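Local coordinates for protein putative thioesterase II (Thermobifida fusca, PDB 3BBJ) that probably hydrolyses thioesters such as acyl-CoA, as a double hotdog-fold protein of the acyl-CoA thioesterase family, at residues T12-V17 against M42-R47; Y22-D27 against G72-E77; I76-L81 against V90-F95. All coordinates share one frame; numbering follows the deposited sequence.

Contact 1. Residues T12-V17 against M42-R47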
ATOM      1  N   THR A  12      18.487 -16.283   3.152  1.00 54.47           N
ATOM      2  CA  THR A  12      17.261 -16.064   2.382  1.00 55.13           C
ATOM      3  C   THR A  12      17.055 -17.009   1.200  1.00 56.82           C
ATOM      4  O   THR A  12      16.115 -16.833   0.431  1.00 58.29           O
ATOM      5  CB  THR A  12      17.211 -14.586   1.865  1.00 55.40           C
ATOM      6  OG1 THR A  12      18.331 -14.327   0.992  1.00 55.38           O
ATOM      7  CG2 THR A  12      17.254 -13.607   3.040  1.00 51.02           C
ATOM      8  N   GLU A  13      17.916 -18.004   1.028  1.00 59.51           N
ATOM      9  CA  GLU A  13      17.765 -18.910  -0.108  1.00 62.48           C
ATOM     10  C   GLU A  13      16.552 -19.806   0.083  1.00 59.55           C
ATOM     11  O   GLU A  13      16.315 -20.302   1.174  1.00 59.96           O
ATOM     12  CB  GLU A  13      19.028 -19.768  -0.331  1.00 64.39           C
ATOM     13  CG  GLU A  13      19.340 -20.780   0.774  1.00 67.06           C
ATOM     14  CD  GLU A  13      20.336 -21.861   0.342  1.00 68.75           C
ATOM     15  OE1 GLU A  13      20.314 -22.275  -0.845  1.00 74.23           O
ATOM     16  OE2 GLU A  13      21.122 -22.313   1.217  1.00 73.70           O
ATOM     17  N   VAL A  14      15.791 -19.999  -0.990  1.00 58.42           N
ATOM     18  CA  VAL A  14      14.598 -20.843  -0.971  1.00 57.15           C
ATOM     19  C   VAL A  14      14.787 -21.936  -2.010  1.00 57.97           C
ATOM     20  O   VAL A  14      15.241 -21.676  -3.127  1.00 57.14           O
ATOM     21  CB  VAL A  14      13.301 -20.016  -1.235  1.00 57.91           C
ATOM     22  CG1 VAL A  14      13.289 -18.754  -0.357  1.00 54.53           C
ATOM     23  CG2 VAL A  14      13.155 -19.635  -2.700  1.00 55.54           C
ATOM     24  N   VAL A  15      14.464 -23.168  -1.637  1.00 59.13           N
ATOM     25  CA  VAL A  15      14.696 -24.317  -2.516  1.00 58.50           C
ATOM     26  C   VAL A  15      13.381 -24.855  -3.009  1.00 58.79           C
ATOM     27  O   VAL A  15      12.459 -25.064  -2.234  1.00 59.34           O
ATOM     28  CB  VAL A  15      15.497 -25.456  -1.810  1.00 58.64           C
ATOM     29  CG1 VAL A  15      15.592 -26.681  -2.685  1.00 52.70           C
ATOM     30  CG2 VAL A  15      16.896 -24.977  -1.443  1.00 58.32           C
ATOM     31  N   ARG A  16      13.320 -25.067  -4.317  1.00 60.13           N
ATOM     32  CA  ARG A  16      12.165 -25.637  -4.999  1.00 61.84           C
ATOM     33  C   ARG A  16      12.055 -27.126  -4.623  1.00 62.16           C
ATOM     34  O   ARG A  16      12.913 -27.935  -4.968  1.00 61.67           O
ATOM     35  CB  ARG A  16      12.347 -25.377  -6.508  1.00 62.59           C
ATOM     36  CG  ARG A  16      11.622 -26.254  -7.503  1.00 66.42           C
ATOM     37  CD  ARG A  16      10.132 -26.141  -7.434  1.00 69.12           C
ATOM     38  NE  ARG A  16       9.473 -26.419  -8.719  1.00 71.96           N
ATOM     39  CZ  ARG A  16       9.473 -27.589  -9.368  1.00 70.23           C
ATOM     40  NH1 ARG A  16      10.143 -28.646  -8.916  1.00 72.14           N
ATOM     41  NH2 ARG A  16       8.808 -27.698 -10.508  1.00 70.52           N
ATOM     42  N   VAL A  17      11.010 -27.450  -3.864  1.00 62.60           N
ATOM     43  CA  VAL A  17      10.753 -28.801  -3.351  1.00 63.44           C
ATOM     44  C   VAL A  17       9.706 -29.598  -4.159  1.00 63.36           C
ATOM     45  O   VAL A  17       9.633 -30.820  -4.056  1.00 62.88           O
ATOM     46  CB  VAL A  17      10.285 -28.688  -1.867  1.00 64.04           C
ATOM     47  CG1 VAL A  17       9.432 -29.892  -1.444  1.00 65.37           C
ATOM     48  CG2 VAL A  17      11.496 -28.488  -0.949  1.00 61.88           C
HETATM   49  N   MSE A  42       9.452 -11.388   3.980  1.00 48.87           N
HETATM   50  CA  MSE A  42       9.115 -10.836   2.665  1.00 47.51           C
HETATM   51  C   MSE A  42      10.150 -11.204   1.599  1.00 47.79           C
HETATM   52  O   MSE A  42       9.796 -11.573   0.481  1.00 46.87           O
HETATM   53  CB  MSE A  42       8.930  -9.323   2.755  1.00 46.40           C
HETATM   54  CG  MSE A  42       7.528  -8.941   3.310  1.00 51.13           C
HETATM   55 SE   MSE A  42       7.330  -7.109   3.918  0.75 43.00          SE
HETATM   56  CE  MSE A  42       8.364  -6.223   2.539  1.00 55.67           C
ATOM     57  N   THR A  43      11.418 -11.122   1.980  1.00 48.56           N
ATOM     58  CA  THR A  43      12.555 -11.392   1.122  1.00 48.72           C
ATOM     59  C   THR A  43      12.493 -12.813   0.572  1.00 49.46           C
ATOM     60  O   THR A  43      12.735 -13.060  -0.617  1.00 49.95           O
ATOM     61  CB  THR A  43      13.873 -11.184   1.927  1.00 50.31           C
ATOM     62  OG1 THR A  43      14.059  -9.780   2.195  1.00 49.92           O
ATOM     63  CG2 THR A  43      15.058 -11.705   1.172  1.00 51.37           C
ATOM     64  N   VAL A  44      12.155 -13.734   1.464  1.00 50.07           N
ATOM     65  CA  VAL A  44      12.017 -15.149   1.137  1.00 48.85           C
ATOM     66  C   VAL A  44      10.815 -15.379   0.222  1.00 48.36           C
ATOM     67  O   VAL A  44      10.902 -16.139  -0.750  1.00 49.98           O
ATOM     68  CB  VAL A  44      11.893 -15.991   2.432  1.00 49.21           C
ATOM     69  CG1 VAL A  44      11.243 -17.339   2.154  1.00 53.21           C
ATOM     70  CG2 VAL A  44      13.266 -16.171   3.083  1.00 47.96           C
ATOM     71  N   LEU A  45       9.694 -14.730   0.524  1.00 48.34           N
ATOM     72  CA  LEU A  45       8.510 -14.870  -0.300  1.00 47.62           C
ATOM     73  C   LEU A  45       8.749 -14.227  -1.657  1.00 47.30           C
ATOM     74  O   LEU A  45       8.318 -14.762  -2.677  1.00 48.33           O
ATOM     75  CB  LEU A  45       7.285 -14.248   0.366  1.00 48.58           C
ATOM     76  CG  LEU A  45       6.651 -14.936   1.578  1.00 49.65           C
ATOM     77  CD1 LEU A  45       5.292 -14.258   1.853  1.00 45.89           C
ATOM     78  CD2 LEU A  45       6.472 -16.449   1.371  1.00 48.48           C
ATOM     79  N   GLN A  46       9.460 -13.100  -1.687  1.00 46.47           N
ATOM     80  CA  GLN A  46       9.761 -12.461  -2.965  1.00 46.04           C
ATOM     81  C   GLN A  46      10.492 -13.427  -3.873  1.00 46.42           C
ATOM     82  O   GLN A  46      10.210 -13.466  -5.078  1.00 47.22           O
ATOM     83  CB  GLN A  46      10.582 -11.170  -2.786  1.00 46.17           C
ATOM     84  CG  GLN A  46      10.958 -10.483  -4.117  1.00 42.59           C
ATOM     85  CD  GLN A  46      11.626  -9.124  -3.928  1.00 47.71           C
ATOM     86  OE1 GLN A  46      11.013  -8.187  -3.428  1.00 46.27           O
ATOM     87  NE2 GLN A  46      12.887  -9.009  -4.360  1.00 48.04           N
ATOM     88  N   ARG A  47      11.447 -14.172  -3.300  1.00 47.97           N
ATOM     89  CA  ARG A  47      12.254 -15.132  -4.063  1.00 50.21           C
ATOM     90  C   ARG A  47      11.410 -16.219  -4.698  1.00 51.07           C
ATOM     91  O   ARG A  47      11.629 -16.601  -5.846  1.00 52.29           O
ATOM     92  CB  ARG A  47      13.320 -15.794  -3.174  1.00 51.77           C
ATOM     93  CG  ARG A  47      14.538 -14.938  -2.970  1.00 55.25           C
ATOM     94  CD  ARG A  47      15.781 -15.746  -2.635  1.00 63.15           C
ATOM     95  NE  ARG A  47      16.977 -15.034  -3.082  1.00 65.78           N
ATOM     96  CZ  ARG A  47      17.600 -14.069  -2.408  1.00 71.08           C
ATOM     97  NH1 ARG A  47      17.167 -13.666  -1.223  1.00 78.25           N
ATOM     98  NH2 ARG A  47      18.674 -13.489  -2.936  1.00 77.73           N
TER

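Contact 2. Residues Y22-D27 against G72-E77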
ATOM      1  N   TYR A  22       8.050 -24.649  -2.150  1.00 54.45           N
ATOM      2  CA  TYR A  22       9.423 -24.319  -1.803  1.00 52.46           C
ATOM      3  C   TYR A  22       9.668 -24.530  -0.332  1.00 51.93           C
ATOM      4  O   TYR A  22       8.736 -24.528   0.462  1.00 51.44           O
ATOM      5  CB  TYR A  22       9.715 -22.861  -2.168  1.00 52.69           C
ATOM      6  CG  TYR A  22       9.683 -22.575  -3.654  1.00 48.58           C
ATOM      7  CD1 TYR A  22       8.481 -22.423  -4.335  1.00 52.14           C
ATOM      8  CD2 TYR A  22      10.855 -22.433  -4.370  1.00 46.33           C
ATOM      9  CE1 TYR A  22       8.452 -22.155  -5.706  1.00 50.07           C
ATOM     10  CE2 TYR A  22      10.839 -22.152  -5.729  1.00 48.09           C
ATOM     11  CZ  TYR A  22       9.644 -22.020  -6.393  1.00 48.84           C
ATOM     12  OH  TYR A  22       9.666 -21.760  -7.753  1.00 53.67           O
ATOM     13  N   ALA A  23      10.930 -24.743   0.018  1.00 52.08           N
ATOM     14  CA  ALA A  23      11.348 -24.912   1.403  1.00 52.57           C
ATOM     15  C   ALA A  23      12.322 -23.798   1.748  1.00 53.49           C
ATOM     16  O   ALA A  23      13.102 -23.356   0.898  1.00 53.47           O
ATOM     17  CB  ALA A  23      12.008 -26.276   1.609  1.00 52.19           C
ATOM     18  N   VAL A  24      12.273 -23.348   2.995  1.00 54.26           N
ATOM     19  CA  VAL A  24      13.144 -22.289   3.468  1.00 54.78           C
ATOM     20  C   VAL A  24      13.509 -22.555   4.940  1.00 54.28           C
ATOM     21  O   VAL A  24      12.745 -23.186   5.668  1.00 53.89           O
ATOM     22  CB  VAL A  24      12.429 -20.906   3.280  1.00 54.96           C
ATOM     23  CG1 VAL A  24      11.263 -20.754   4.261  1.00 55.93           C
ATOM     24  CG2 VAL A  24      13.397 -19.755   3.426  1.00 54.94           C
ATOM     25  N   GLU A  25      14.690 -22.102   5.350  1.00 55.67           N
ATOM     26  CA  GLU A  25      15.127 -22.142   6.759  1.00 57.85           C
ATOM     27  C   GLU A  25      15.173 -20.731   7.334  1.00 56.00           C
ATOM     28  O   GLU A  25      15.959 -19.899   6.890  1.00 55.14           O
ATOM     29  CB  GLU A  25      16.524 -22.790   6.898  1.00 60.18           C
ATOM     30  CG  GLU A  25      16.510 -24.216   7.462  1.00 65.86           C
ATOM     31  CD  GLU A  25      16.386 -24.249   8.984  1.00 73.60           C
ATOM     32  OE1 GLU A  25      16.952 -23.361   9.666  1.00 73.67           O
ATOM     33  OE2 GLU A  25      15.732 -25.177   9.502  1.00 79.62           O
ATOM     34  N   LEU A  26      14.340 -20.462   8.327  1.00 55.49           N
ATOM     35  CA  LEU A  26      14.307 -19.129   8.924  1.00 54.63           C
ATOM     36  C   LEU A  26      15.473 -18.995   9.888  1.00 53.50           C
ATOM     37  O   LEU A  26      15.608 -19.761  10.835  1.00 52.57           O
ATOM     38  CB  LEU A  26      12.969 -18.837   9.612  1.00 54.19           C
ATOM     39  CG  LEU A  26      11.735 -18.960   8.711  1.00 53.65           C
ATOM     40  CD1 LEU A  26      10.635 -18.140   9.297  1.00 48.10           C
ATOM     41  CD2 LEU A  26      12.007 -18.529   7.263  1.00 48.81           C
ATOM     42  N   ASP A  27      16.322 -18.021   9.593  1.00 53.69           N
ATOM     43  CA  ASP A  27      17.545 -17.795  10.326  1.00 53.01           C
ATOM     44  C   ASP A  27      17.237 -17.002  11.600  1.00 52.42           C
ATOM     45  O   ASP A  27      16.762 -15.860  11.531  1.00 52.72           O
ATOM     46  CB  ASP A  27      18.526 -17.060   9.403  1.00 54.59           C
ATOM     47  CG  ASP A  27      19.826 -16.699  10.081  1.00 51.66           C
ATOM     48  OD1 ASP A  27      19.963 -16.894  11.303  1.00 49.09           O
ATOM     49  OD2 ASP A  27      20.703 -16.190   9.385  1.00 49.45           O
ATOM     50  N   GLY A  72      13.934 -21.900  12.161  1.00 58.17           N
ATOM     51  CA  GLY A  72      13.836 -23.251  11.659  1.00 57.02           C
ATOM     52  C   GLY A  72      13.138 -23.322  10.320  1.00 56.97           C
ATOM     53  O   GLY A  72      12.969 -22.305   9.647  1.00 55.42           O
ATOM     54  N   PRO A  73      12.733 -24.541   9.918  1.00 56.56           N
ATOM     55  CA  PRO A  73      12.079 -24.707   8.625  1.00 56.01           C
ATOM     56  C   PRO A  73      10.686 -24.071   8.511  1.00 53.93           C
ATOM     57  O   PRO A  73       9.937 -23.983   9.484  1.00 50.73           O
ATOM     58  CB  PRO A  73      11.995 -26.236   8.455  1.00 55.75           C
ATOM     59  CG  PRO A  73      12.858 -26.805   9.523  1.00 55.87           C
ATOM     60  CD  PRO A  73      12.891 -25.827  10.622  1.00 55.12           C
ATOM     61  N   ALA A  74      10.387 -23.626   7.295  1.00 52.22           N
ATOM     62  CA  ALA A  74       9.094 -23.093   6.920  1.00 52.42           C
ATOM     63  C   ALA A  74       8.888 -23.509   5.467  1.00 54.14           C
ATOM     64  O   ALA A  74       9.859 -23.775   4.753  1.00 54.56           O
ATOM     65  CB  ALA A  74       9.083 -21.606   7.068  1.00 52.27           C
ATOM     66  N   GLU A  75       7.635 -23.591   5.029  1.00 56.22           N
ATOM     67  CA  GLU A  75       7.336 -24.045   3.668  1.00 58.31           C
ATOM     68  C   GLU A  75       6.492 -23.031   2.910  1.00 57.17           C
ATOM     69  O   GLU A  75       5.624 -22.378   3.479  1.00 57.78           O
ATOM     70  CB  GLU A  75       6.716 -25.458   3.651  1.00 59.51           C
ATOM     71  CG  GLU A  75       5.733 -25.787   4.775  1.00 67.35           C
ATOM     72  CD  GLU A  75       6.398 -26.058   6.135  1.00 72.91           C
ATOM     73  OE1 GLU A  75       7.650 -26.186   6.195  1.00 72.26           O
ATOM     74  OE2 GLU A  75       5.649 -26.145   7.141  1.00 73.99           O
ATOM     75  N   ILE A  76       6.775 -22.905   1.617  1.00 57.26           N
ATOM     76  CA  ILE A  76       6.148 -21.911   0.755  1.00 56.55           C
ATOM     77  C   ILE A  76       5.324 -22.531  -0.375  1.00 58.79           C
ATOM     78  O   ILE A  76       5.769 -23.436  -1.082  1.00 58.55           O
ATOM     79  CB  ILE A  76       7.198 -20.992   0.149  1.00 55.58           C
ATOM     80  CG1 ILE A  76       7.832 -20.163   1.269  1.00 54.39           C
ATOM     81  CG2 ILE A  76       6.562 -20.109  -0.967  1.00 50.15           C
ATOM     82  CD1 ILE A  76       9.106 -19.439   0.867  1.00 56.38           C
ATOM     83  N   GLU A  77       4.135 -21.972  -0.556  1.00 60.03           N
ATOM     84  CA  GLU A  77       3.143 -22.472  -1.491  1.00 61.73           C
ATOM     85  C   GLU A  77       2.764 -21.330  -2.446  1.00 59.11           C
ATOM     86  O   GLU A  77       2.177 -20.350  -2.016  1.00 59.70           O
ATOM     87  CB  GLU A  77       1.966 -22.923  -0.643  1.00 62.14           C
ATOM     88  CG  GLU A  77       0.932 -23.781  -1.309  1.00 69.55           C
ATOM     89  CD  GLU A  77      -0.014 -24.400  -0.280  1.00 66.86           C
ATOM     90  OE1 GLU A  77       0.488 -25.081   0.649  1.00 69.94           O
ATOM     91  OE2 GLU A  77      -1.248 -24.205  -0.413  1.00 74.03           O
TER

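Contact 3. Residues I76-L81 against V90-F95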
ATOM      1  N   ILE A  76       6.775 -22.905   1.617  1.00 57.26           N
ATOM      2  CA  ILE A  76       6.148 -21.911   0.755  1.00 56.55           C
ATOM      3  C   ILE A  76       5.324 -22.531  -0.375  1.00 58.79           C
ATOM      4  O   ILE A  76       5.769 -23.436  -1.082  1.00 58.55           O
ATOM      5  CB  ILE A  76       7.198 -20.992   0.149  1.00 55.58           C
ATOM      6  CG1 ILE A  76       7.832 -20.163   1.269  1.00 54.39           C
ATOM      7  CG2 ILE A  76       6.562 -20.109  -0.967  1.00 50.15           C
ATOM      8  CD1 ILE A  76       9.106 -19.439   0.867  1.00 56.38           C
ATOM      9  N   GLU A  77       4.135 -21.972  -0.556  1.00 60.03           N
ATOM     10  CA  GLU A  77       3.143 -22.472  -1.491  1.00 61.73           C
ATOM     11  C   GLU A  77       2.764 -21.330  -2.446  1.00 59.11           C
ATOM     12  O   GLU A  77       2.177 -20.350  -2.016  1.00 59.70           O
ATOM     13  CB  GLU A  77       1.966 -22.923  -0.643  1.00 62.14           C
ATOM     14  CG  GLU A  77       0.932 -23.781  -1.309  1.00 69.55           C
ATOM     15  CD  GLU A  77      -0.014 -24.400  -0.280  1.00 66.86           C
ATOM     16  OE1 GLU A  77       0.488 -25.081   0.649  1.00 69.94           O
ATOM     17  OE2 GLU A  77      -1.248 -24.205  -0.413  1.00 74.03           O
ATOM     18  N   THR A  78       3.141 -21.446  -3.723  1.00 57.91           N
ATOM     19  CA  THR A  78       2.949 -20.370  -4.710  1.00 56.76           C
ATOM     20  C   THR A  78       1.837 -20.612  -5.728  1.00 57.24           C
ATOM     21  O   THR A  78       1.383 -21.726  -5.930  1.00 57.24           O
ATOM     22  CB  THR A  78       4.246 -20.058  -5.497  1.00 55.65           C
ATOM     23  OG1 THR A  78       4.602 -21.168  -6.315  1.00 56.40           O
ATOM     24  CG2 THR A  78       5.401 -19.726  -4.557  1.00 56.38           C
ATOM     25  N   ARG A  79       1.394 -19.532  -6.370  1.00 59.22           N
ATOM     26  CA  ARG A  79       0.303 -19.600  -7.346  1.00 58.51           C
ATOM     27  C   ARG A  79       0.316 -18.388  -8.273  1.00 56.60           C
ATOM     28  O   ARG A  79       0.263 -17.254  -7.811  1.00 56.75           O
ATOM     29  CB  ARG A  79      -1.024 -19.684  -6.605  1.00 59.05           C
ATOM     30  CG  ARG A  79      -2.180 -20.087  -7.461  1.00 64.73           C
ATOM     31  CD  ARG A  79      -3.324 -20.580  -6.602  1.00 74.76           C
ATOM     32  NE  ARG A  79      -4.570 -20.643  -7.354  1.00 80.77           N
ATOM     33  CZ  ARG A  79      -5.519 -19.707  -7.357  1.00 86.49           C
ATOM     34  NH1 ARG A  79      -5.406 -18.594  -6.634  1.00 88.34           N
ATOM     35  NH2 ARG A  79      -6.606 -19.895  -8.094  1.00 87.86           N
ATOM     36  N   VAL A  80       0.417 -18.630  -9.575  1.00 55.98           N
ATOM     37  CA  VAL A  80       0.432 -17.557 -10.567  1.00 54.72           C
ATOM     38  C   VAL A  80      -1.016 -17.195 -10.760  1.00 54.30           C
ATOM     39  O   VAL A  80      -1.845 -18.064 -11.018  1.00 53.97           O
ATOM     40  CB  VAL A  80       1.059 -18.001 -11.934  1.00 54.62           C
ATOM     41  CG1 VAL A  80       1.128 -16.821 -12.910  1.00 49.30           C
ATOM     42  CG2 VAL A  80       2.453 -18.613 -11.722  1.00 48.18           C
ATOM     43  N   LEU A  81      -1.336 -15.926 -10.592  1.00 55.23           N
ATOM     44  CA  LEU A  81      -2.726 -15.480 -10.726  1.00 55.99           C
ATOM     45  C   LEU A  81      -3.031 -15.002 -12.139  1.00 55.43           C
ATOM     46  O   LEU A  81      -4.161 -15.117 -12.604  1.00 54.44           O
ATOM     47  CB  LEU A  81      -3.036 -14.369  -9.721  1.00 55.42           C
ATOM     48  CG  LEU A  81      -2.932 -14.747  -8.239  1.00 57.66           C
ATOM     49  CD1 LEU A  81      -3.257 -13.517  -7.356  1.00 48.76           C
ATOM     50  CD2 LEU A  81      -3.845 -15.946  -7.907  1.00 48.83           C
ATOM     51  N   VAL A  90       1.899 -13.196  -9.009  1.00 48.45           N
ATOM     52  CA  VAL A  90       2.090 -14.425  -8.241  1.00 47.20           C
ATOM     53  C   VAL A  90       1.674 -14.261  -6.764  1.00 47.66           C
ATOM     54  O   VAL A  90       2.030 -13.293  -6.091  1.00 47.61           O
ATOM     55  CB  VAL A  90       3.603 -14.909  -8.309  1.00 48.72           C
ATOM     56  CG1 VAL A  90       3.799 -16.308  -7.648  1.00 43.22           C
ATOM     57  CG2 VAL A  90       4.109 -14.928  -9.759  1.00 41.06           C
ATOM     58  N   GLN A  91       0.895 -15.219  -6.282  1.00 48.53           N
ATOM     59  CA  GLN A  91       0.526 -15.313  -4.875  1.00 49.96           C
ATOM     60  C   GLN A  91       1.462 -16.328  -4.212  1.00 50.19           C
ATOM     61  O   GLN A  91       1.729 -17.419  -4.757  1.00 46.18           O
ATOM     62  CB  GLN A  91      -0.926 -15.745  -4.759  1.00 50.36           C
ATOM     63  CG  GLN A  91      -1.499 -15.911  -3.380  1.00 54.17           C
ATOM     64  CD  GLN A  91      -2.999 -16.197  -3.449  1.00 57.69           C
ATOM     65  OE1 GLN A  91      -3.448 -17.316  -3.176  1.00 71.40           O
ATOM     66  NE2 GLN A  91      -3.773 -15.201  -3.879  1.00 67.69           N
ATOM     67  N   THR A  92       1.983 -15.947  -3.053  1.00 51.16           N
ATOM     68  CA  THR A  92       2.942 -16.766  -2.331  1.00 52.30           C
ATOM     69  C   THR A  92       2.587 -16.700  -0.846  1.00 52.76           C
ATOM     70  O   THR A  92       2.356 -15.606  -0.293  1.00 52.40           O
ATOM     71  CB  THR A  92       4.390 -16.289  -2.606  1.00 52.12           C
ATOM     72  OG1 THR A  92       5.323 -17.063  -1.841  1.00 56.40           O
ATOM     73  CG2 THR A  92       4.559 -14.796  -2.282  1.00 48.57           C
ATOM     74  N   THR A  93       2.491 -17.876  -0.222  1.00 52.50           N
ATOM     75  CA  THR A  93       2.104 -17.983   1.181  1.00 51.51           C
ATOM     76  C   THR A  93       3.128 -18.811   1.978  1.00 51.87           C
ATOM     77  O   THR A  93       3.572 -19.887   1.536  1.00 50.94           O
ATOM     78  CB  THR A  93       0.712 -18.615   1.301  1.00 50.77           C
ATOM     79  OG1 THR A  93      -0.196 -17.950   0.408  1.00 53.53           O
ATOM     80  CG2 THR A  93       0.183 -18.542   2.750  1.00 46.64           C
ATOM     81  N   LEU A  94       3.488 -18.299   3.161  1.00 51.79           N
ATOM     82  CA  LEU A  94       4.456 -18.959   4.040  1.00 50.81           C
ATOM     83  C   LEU A  94       3.748 -19.716   5.151  1.00 51.47           C
ATOM     84  O   LEU A  94       2.873 -19.163   5.823  1.00 48.12           O
ATOM     85  CB  LEU A  94       5.404 -17.943   4.656  1.00 50.29           C
ATOM     86  CG  LEU A  94       6.486 -18.471   5.587  1.00 50.69           C
ATOM     87  CD1 LEU A  94       7.425 -19.415   4.829  1.00 48.39           C
ATOM     88  CD2 LEU A  94       7.259 -17.293   6.198  1.00 48.77           C
ATOM     89  N   PHE A  95       4.158 -20.980   5.329  1.00 53.39           N
ATOM     90  CA  PHE A  95       3.615 -21.862   6.357  1.00 54.28           C
ATOM     91  C   PHE A  95       4.698 -22.317   7.314  1.00 55.59           C
ATOM     92  O   PHE A  95       5.853 -22.488   6.935  1.00 55.38           O
ATOM     93  CB  PHE A  95       3.015 -23.100   5.727  1.00 52.96           C
ATOM     94  CG  PHE A  95       1.865 -22.825   4.833  1.00 49.55           C
ATOM     95  CD1 PHE A  95       2.073 -22.431   3.519  1.00 49.72           C
ATOM     96  CD2 PHE A  95       0.570 -22.994   5.283  1.00 48.27           C
ATOM     97  CE1 PHE A  95       0.987 -22.183   2.674  1.00 53.42           C
ATOM     98  CE2 PHE A  95      -0.524 -22.751   4.432  1.00 51.17           C
ATOM     99  CZ  PHE A  95      -0.312 -22.345   3.132  1.00 47.64           C
TER

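Contact 1. Residues T12-V17 against M42-R47
The residues 12-17 leave a short N-terminal helix at Thr-12 and run on as an edge strand, meeting helix 42-47 only at their start, where the CA atoms of Thr-12 and Val-44 are 5.5 Å apart. Helix 38-51, to which residues 42-47 belong, is the central helix of the N-terminal hotdog domain, the "sausage" that the sheet wraps, and the contact sets the first strand of the chain against its flank. Val-14 is the apolar centre. Its CG1 is anti to the carbonyl carbon (chi1 -48°), and the two valine side chains cross obliquely, with Val-14 CG1 3.5 Å from Val-44 CG1, while Val-14 CG2 lies 3.9 Å from CB of Arg-47. The other branch of Val-44, CG2, turns to the backbone of Thr-12 and stands 3.9 Å from Thr-12 O. Val-24 of the neighbouring strand touches both valines and so continues this apolar patch. At the loop end the two threonines meet by their methyls, Thr-12 CG2 and Thr-43 CG2 being 3.5 Å apart, a tight fit; their hydroxyls are engaged elsewhere, Thr-12 OG1 with the carbonyl of Phe-8 and Thr-43 OG1 with that of Gly-39, each bond made back into the preceding turn of backbone. Arg-47 extends from CG to NE past the carbonyl of Thr-12, its CD 3.3 Å from Thr-12 O, and crosses the threonine side chain at about a right angle. There Arg-47 NH1 comes within 2.6 Å of Thr-12 OG1, but the angle is too poor for a hydrogen bond.

Contact 2. Residues Y22-D27 against G72-E77
Val-24 sets its CG1 beside the methyl of Ala-74, 3.7 Å from Ala-74 CB, because chi1 of 70° puts that branch between the backbone N and the carbonyl carbon. From the other side along the strand Leu-26 CG reaches the same methyl, at 4.1 Å from Ala-74 CB, and Tyr-22 and Ile-76 meet CB to CB at 3.9 Å. These residues share the sheet face that packs on helix 38-51 of the hotdog domain; the Tyr-22 ring reaches beyond the pair, and its OH is hydrogen-bonded to Glu-52. Beneath them the strands run antiparallel, at 146° between their directions. Tyr-22 with Ile-76, Val-24 with Ala-74 and Leu-26 with Gly-72 are the hydrogen-bonded pairs, two bonds each. The shortest is Leu-26 N to Gly-72 O, 2.6 Å, although the donor stands 35° out of the carbonyl plane. On the reverse face Glu-25, bent at chi2, lies alongside Pro-73 with OE2 3.1 Å from Pro-73 CD. The proline nitrogen has no hydrogen to offer, so the carboxylate makes no hydrogen bond to it and lies against the CD side of the ring. Six backbone bonds thus hold the strands together, while Val-24, Leu-26, Ala-74 and Ile-76 make the helix-facing surface apolar.

Contact 3. Residues I76-L81 against V90-F95
Four backbone hydrogen bonds join this antiparallel hairpin, in two reciprocal pairs: Glu-77 with Thr-93 and Arg-79 with Gln-91. Gln-91 N to Arg-79 O is the shortest at 2.6 Å and nearly straight (166°), whereas the return bond from Arg-79 N to Gln-91 O is bent to 134°. Thr-93 N approaches Glu-77 O from above the carbonyl plane, at 3.1 Å. On the face toward helix 38-51, Thr-92 OG1, anti to its backbone N, sits beside the Ile-76 methyl CG2 at 3.4 Å and is held by a hydrogen bond to Ser-48 of that helix. Farther along, Ile-76 CG1 meets Leu-94 CD1 at 3.7 Å, in the hotdog core. The reverse face is more polar. The Phe-95 ring crosses obliquely to Glu-77, its CE1 3.5 Å from Glu-77 CB, and the carboxylate plane lies 18° from that of the ring. Gln-91, extended, runs alongside Arg-79 and crosses Leu-81 obliquely; its OE1 is near the guanidinium edge but 4.2 Å from Arg-79 NH1, so no hydrogen bond follows, and Leu-81 CD1 rests 3.9 Å from Gln-91 NE2. Gln-91 also packs on Gln-91 of the second subunit. The hairpin thus has a buried hydroxyl satisfied by the helix on one side and a mixed surface on the other, charged and amide groups beside the Phe-95 ring and Leu-81.

How the contacts relate
From the N terminus, strand 14-18 turns into strand 21-26, and the chain then enters helix 38-51, where contact 1 closes the first loop. Contact 2 closes a longer one, from strand 21-26 to strand 72-82; residues 42-47 lie between its segments and residues 12-17 before them, so contacts 1 and 2 cross. Contact 3 follows contact 1 in series and closes the local hairpin 72-82/88-96, sharing Ile-76 and Glu-77 with contact 2. Contacts 2 and 3 thus join strands 21-26, 72-82 and 88-96, and a probable hydrogen bond from Ala-23 N to Val-15 O adds strand 14-18. Val-44 and Leu-45 both pack on Ile-76, Val-44 CG1 3.3 Å from Ile-76 CD1, so all three contacts converge on one hotdog core.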